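Local coordinates for protein probable UbiX-like flavin prenyltransferase (Escherichia coli, PDB 1SBZ) that probably acts as a flavin prenyltransferase, making the prenylated FMN cofactor that a partner phenolic acid decarboxylase needs, at residues D160-H163 / H164-R168; A69-S73 / G74-T78. All coordinates share one frame; numbering follows the deposited sequence.

In the fold
From the N terminus the chain lays down strands 2-7, 30-35 and 60-62 before reaching interaction 2. Here 69-73 and 74-78 fold on each other within the loop leading to strand 80-86, returning from the sheet edge past 30-35 and 2-7. Interaction 1 comes later, past strand 143-144, as successive turns of helix 158-170. Both are local, and they follow in series without nesting or crossing. The centres of interactions 1 and 2 are about 29 Å apart, on opposite sides of the chain's centre, and the two do not touch within one chain. The dodecamer brings such regions together: Arg168 of interaction 1 packs on Gly74 of a third subunit, a residue of that subunit's interaction 2.

Interaction 1 of 2, residues D160-H163 / H164-R168; sequences DIVH and HVVAR
His164, whose CB rests 3.6 Å from Asp160 O, has one face of its imidazole covered off-centre by Arg168 CG, near the rim and 3.8 Å from the ring plane. CG of His164 points opposite its backbone N (chi1 -174°), which leads the ring away from residues 160-163. Arg168 carries on to salt bridges with Asp171 and with Glu113 of a third subunit. The backbone beneath is a regular alpha-helix. Of the four backbone bonds joining 160-163 to 164-168, the straightest runs from Val166 N to Val162 O (2.9 Å, N-H...O 170°), while His164 N reaches Asp160 O at 3.3 Å with a more bent 148°. On the apolar side, the CG2 methyls of Val165 and Val166, each beside its own backbone N, lean on the carbonyl oxygens of Ile161 and Val162, Val166 CG2 standing 3.3 Å from Val162 O. Methyl contacts follow the same spacing, with Val162 CG1 4.3 Å from Val166 CG2. At the N-terminal end Asp160 OD2 accepts hydrogen bonds from the backbone amides of Glu156 and Thr157. Ile161 meets Ile161 of a second subunit and Val162 packs on Phe151 of that subunit, while within the chain the valine side of helix 158-170 lies on helix 13-24, Val162 and Val166 against Ala18 and Val165 against Leu15.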
loop_
_atom_site.group_PDB
_atom_site.type_symbol
_atom_site.label_atom_id
_atom_site.label_comp_id
_atom_site.label_asym_id
_atom_site.label_seq_id
_atom_site.Cartn_x
_atom_site.Cartn_y
_atom_site.Cartn_z
ATOM N N ASP D 160 -33.951 6.325 -27.108
ATOM C CA ASP D 160 -34.335 5.406 -26.030
ATOM C C ASP D 160 -33.197 5.203 -25.027
ATOM O O ASP D 160 -33.409 5.263 -23.816
ATOM C CB ASP D 160 -34.744 4.036 -26.582
ATOM C CG ASP D 160 -36.136 4.023 -27.208
ATOM O OD1 ASP D 160 -36.979 4.869 -26.852
ATOM O OD2 ASP D 160 -36.473 3.163 -28.057
ATOM N N ILE D 161 -31.997 4.960 -25.550
ATOM C CA ILE D 161 -30.814 4.730 -24.726
ATOM C C ILE D 161 -30.371 6.012 -24.010
ATOM O O ILE D 161 -30.084 5.985 -22.813
ATOM C CB ILE D 161 -29.675 4.107 -25.574
ATOM C CG1 ILE D 161 -30.063 2.685 -25.997
ATOM C CG2 ILE D 161 -28.343 4.100 -24.804
ATOM C CD1 ILE D 161 -29.143 2.080 -27.028
ATOM N N VAL D 162 -30.339 7.126 -24.740
ATOM C CA VAL D 162 -29.954 8.419 -24.169
ATOM C C VAL D 162 -30.843 8.787 -22.975
ATOM O O VAL D 162 -30.342 9.169 -21.916
ATOM C CB VAL D 162 -29.975 9.545 -25.235
ATOM C CG1 VAL D 162 -29.823 10.924 -24.590
ATOM C CG2 VAL D 162 -28.881 9.325 -26.271
ATOM N N HIS D 163 -32.155 8.647 -23.145
ATOM C CA HIS D 163 -33.109 9.046 -22.116
ATOM C C HIS D 163 -33.060 8.170 -20.876
ATOM O O HIS D 163 -33.311 8.645 -19.766
ATOM C CB HIS D 163 -34.527 9.136 -22.684
ATOM C CG HIS D 163 -34.735 10.344 -23.544
ATOM N ND1 HIS D 163 -34.883 11.611 -23.020
ATOM C CD2 HIS D 163 -34.778 10.485 -24.892
ATOM C CE1 HIS D 163 -35.022 12.478 -24.009
ATOM N NE2 HIS D 163 -34.959 11.821 -25.154
ATOM N N HIS D 164 -32.730 6.898 -21.066
ATOM C CA HIS D 164 -32.570 5.993 -19.947
ATOM C C HIS D 164 -31.332 6.361 -19.134
ATOM O O HIS D 164 -31.374 6.360 -17.910
ATOM C CB HIS D 164 -32.489 4.545 -20.422
ATOM C CG HIS D 164 -32.464 3.555 -19.302
ATOM N ND1 HIS D 164 -33.599 3.176 -18.618
ATOM C CD2 HIS D 164 -31.436 2.890 -18.722
ATOM C CE1 HIS D 164 -33.274 2.307 -17.677
ATOM N NE2 HIS D 164 -31.968 2.114 -17.719
ATOM N N VAL D 165 -30.234 6.666 -19.828
ATOM C CA VAL D 165 -28.996 7.092 -19.179
ATOM C C VAL D 165 -29.258 8.364 -18.383
ATOM O O VAL D 165 -28.928 8.436 -17.203
ATOM C CB VAL D 165 -27.842 7.314 -20.202
ATOM C CG1 VAL D 165 -26.644 7.974 -19.541
ATOM C CG2 VAL D 165 -27.430 5.990 -20.850
ATOM N N VAL D 166 -29.872 9.350 -19.034
ATOM C CA VAL D 166 -30.208 10.626 -18.407
ATOM C C VAL D 166 -31.045 10.434 -17.136
ATOM O O VAL D 166 -30.733 11.017 -16.100
ATOM C CB VAL D 166 -30.931 11.579 -19.395
ATOM C CG1 VAL D 166 -31.584 12.744 -18.652
ATOM C CG2 VAL D 166 -29.961 12.096 -20.455
ATOM N N ALA D 167 -32.093 9.616 -17.219
ATOM C CA ALA D 167 -32.927 9.295 -16.049
ATOM C C ALA D 167 -32.120 8.725 -14.878
ATOM O O ALA D 167 -32.341 9.097 -13.726
ATOM C CB ALA D 167 -34.046 8.335 -16.432
ATOM N N ARG D 168 -31.186 7.831 -15.189
ATOM C CA ARG D 168 -30.380 7.155 -14.175
ATOM C C ARG D 168 -29.301 8.066 -13.591
ATOM O O ARG D 168 -28.891 7.886 -12.441
ATOM C CB ARG D 168 -29.771 5.868 -14.740
ATOM C CG ARG D 168 -30.804 4.852 -15.276
ATOM C CD ARG D 168 -31.170 3.691 -14.325
ATOM N NE ARG D 168 -31.210 4.136 -12.936
ATOM C CZ ARG D 168 -30.468 3.648 -11.949
ATOM N NH1 ARG D 168 -29.630 2.639 -12.145
ATOM N NH2 ARG D 168 -30.595 4.170 -10.741
#

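Interaction 2 of 2, residues A69-S73 / G74-T78; sequences ATISS and GSFRT
Thr70 and Phe76 make a CH-pi contact: Thr70 CB sits 3.9 Å from the centroid of the Phe76 ring, only 2° off the ring normal, squarely over the face. Phe76 extends its CG opposite its own amide nitrogen (chi1 179°), and the ring thus folds back over the start of the 3-10 turn. Apolar packing adds Ile71, whose CG2 comes within 3.8 Å of Phe76 CE2 at an oblique angle to the ring; the Ile71 side chain also packs on strands 2-7, 30-35 and 60-62 and on helix 102-112. From outside the loop the ring also meets Lys2, in a cation-pi interaction, and His32, whose plane is steeply inclined to it.

Two tight turns shape the backbone. Residues 70-72 form a 3-10 segment, with Ser72 N bonded to Ala69 O at 3.0 Å and Ser73 N to Thr70 O at 3.0 Å. Residues 73-76 then make a beta turn close to type I, closed by a weak bond from Phe76 N to Ser73 O (3.4 Å, 136°). In this Rossmann-like parallel sheet the loop belongs to the return connection from edge strand 60-62 to central strand 80-86, and the side chain of Ser72 lies about 5 Å from a bound FMN.

A water bridges the turn and lies in the plane of the Phe76 ring, off its edge. It is placed to donate to Ser73 O (2.7 Å) and Phe76 O (2.6 Å), though other acceptors nearby may compete for its protons. Arg115 donates to Gly74 O and, weakly, to Phe76 O.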
loop_
_atom_site.group_PDB
_atom_site.type_symbol
_atom_site.label_atom_id
_atom_site.label_comp_id
_atom_site.label_asym_id
_atom_site.label_seq_id
_atom_site.Cartn_x
_atom_site.Cartn_y
_atom_site.Cartn_z
ATOM N N ALA D 69 -15.579 33.044 -12.219
ATOM C CA ALA D 69 -17.027 32.814 -12.266
ATOM C C ALA D 69 -17.589 32.499 -10.880
ATOM O O ALA D 69 -16.850 32.074 -9.988
ATOM C CB ALA D 69 -17.354 31.682 -13.242
ATOM N N THR D 70 -18.895 32.712 -10.703
ATOM C CA THR D 70 -19.556 32.453 -9.416
ATOM C C THR D 70 -19.272 31.052 -8.871
ATOM O O THR D 70 -18.915 30.893 -7.698
ATOM C CB THR D 70 -21.081 32.683 -9.512
ATOM O OG1 THR D 70 -21.583 32.095 -10.716
ATOM C CG2 THR D 70 -21.396 34.167 -9.687
ATOM N N ILE D 71 -19.415 30.050 -9.739
ATOM C CA ILE D 71 -19.281 28.635 -9.356
ATOM C C ILE D 71 -17.838 28.221 -9.040
ATOM O O ILE D 71 -17.585 27.077 -8.652
ATOM C CB ILE D 71 -19.889 27.713 -10.441
ATOM C CG1 ILE D 71 -19.218 27.969 -11.798
ATOM C CG2 ILE D 71 -21.395 27.900 -10.510
ATOM C CD1 ILE D 71 -19.421 26.879 -12.820
ATOM N N SER D 72 -16.902 29.152 -9.211
ATOM C CA SER D 72 -15.516 28.933 -8.834
ATOM C C SER D 72 -15.328 29.204 -7.342
ATOM O O SER D 72 -14.294 28.880 -6.764
ATOM C CB SER D 72 -14.600 29.829 -9.659
ATOM O OG SER D 72 -13.258 29.706 -9.238
ATOM N N SER D 73 -16.342 29.799 -6.728
ATOM C CA SER D 73 -16.295 30.132 -5.316
ATOM C C SER D 73 -17.082 29.120 -4.502
ATOM O O SER D 73 -18.211 28.772 -4.856
ATOM C CB SER D 73 -16.847 31.544 -5.086
ATOM O OG SER D 73 -16.794 31.884 -3.712
ATOM N N GLY D 74 -16.478 28.662 -3.410
ATOM C CA GLY D 74 -17.112 27.723 -2.495
ATOM C C GLY D 74 -18.305 28.305 -1.760
ATOM O O GLY D 74 -19.299 27.607 -1.540
ATOM N N SER D 75 -18.211 29.580 -1.383
ATOM C CA SER D 75 -19.288 30.258 -0.655
ATOM C C SER D 75 -20.567 30.393 -1.483
ATOM O O SER D 75 -21.658 30.512 -0.927
ATOM C CB SER D 75 -18.829 31.622 -0.128
ATOM O OG SER D 75 -18.272 32.411 -1.168
ATOM N N PHE D 76 -20.432 30.354 -2.809
ATOM C CA PHE D 76 -21.593 30.339 -3.698
ATOM C C PHE D 76 -22.202 28.936 -3.714
ATOM O O PHE D 76 -21.674 28.024 -4.365
ATOM C CB PHE D 76 -21.201 30.788 -5.111
ATOM C CG PHE D 76 -22.339 30.779 -6.093
ATOM C CD1 PHE D 76 -23.274 31.814 -6.106
ATOM C CD2 PHE D 76 -22.473 29.743 -7.012
ATOM C CE1 PHE D 76 -24.334 31.813 -7.017
ATOM C CE2 PHE D 76 -23.526 29.731 -7.924
ATOM C CZ PHE D 76 -24.459 30.770 -7.930
ATOM N N ARG D 77 -23.311 28.779 -2.991
ATOM C CA ARG D 77 -23.928 27.479 -2.751
ATOM C C ARG D 77 -24.549 26.841 -3.999
ATOM O O ARG D 77 -25.302 27.485 -4.736
ATOM C CB ARG D 77 -24.982 27.595 -1.647
ATOM C CG ARG D 77 -25.519 26.252 -1.158
ATOM C CD ARG D 77 -26.968 26.277 -0.647
ATOM N NE ARG D 77 -27.943 26.678 -1.673
ATOM C CZ ARG D 77 -28.408 25.891 -2.650
ATOM N NH1 ARG D 77 -27.988 24.638 -2.773
ATOM N NH2 ARG D 77 -29.298 26.363 -3.517
ATOM N N THR D 78 -24.204 25.574 -4.226
ATOM C CA THR D 78 -24.880 24.723 -5.199
ATOM C C THR D 78 -25.164 23.378 -4.545
ATOM O O THR D 78 -24.617 23.060 -3.488
ATOM C CB THR D 78 -24.019 24.488 -6.462
ATOM O OG1 THR D 78 -22.905 23.650 -6.131
ATOM C CG2 THR D 78 -23.386 25.784 -6.978
HETATM O O HOH W 1 -20.024 27.338 -6.264
#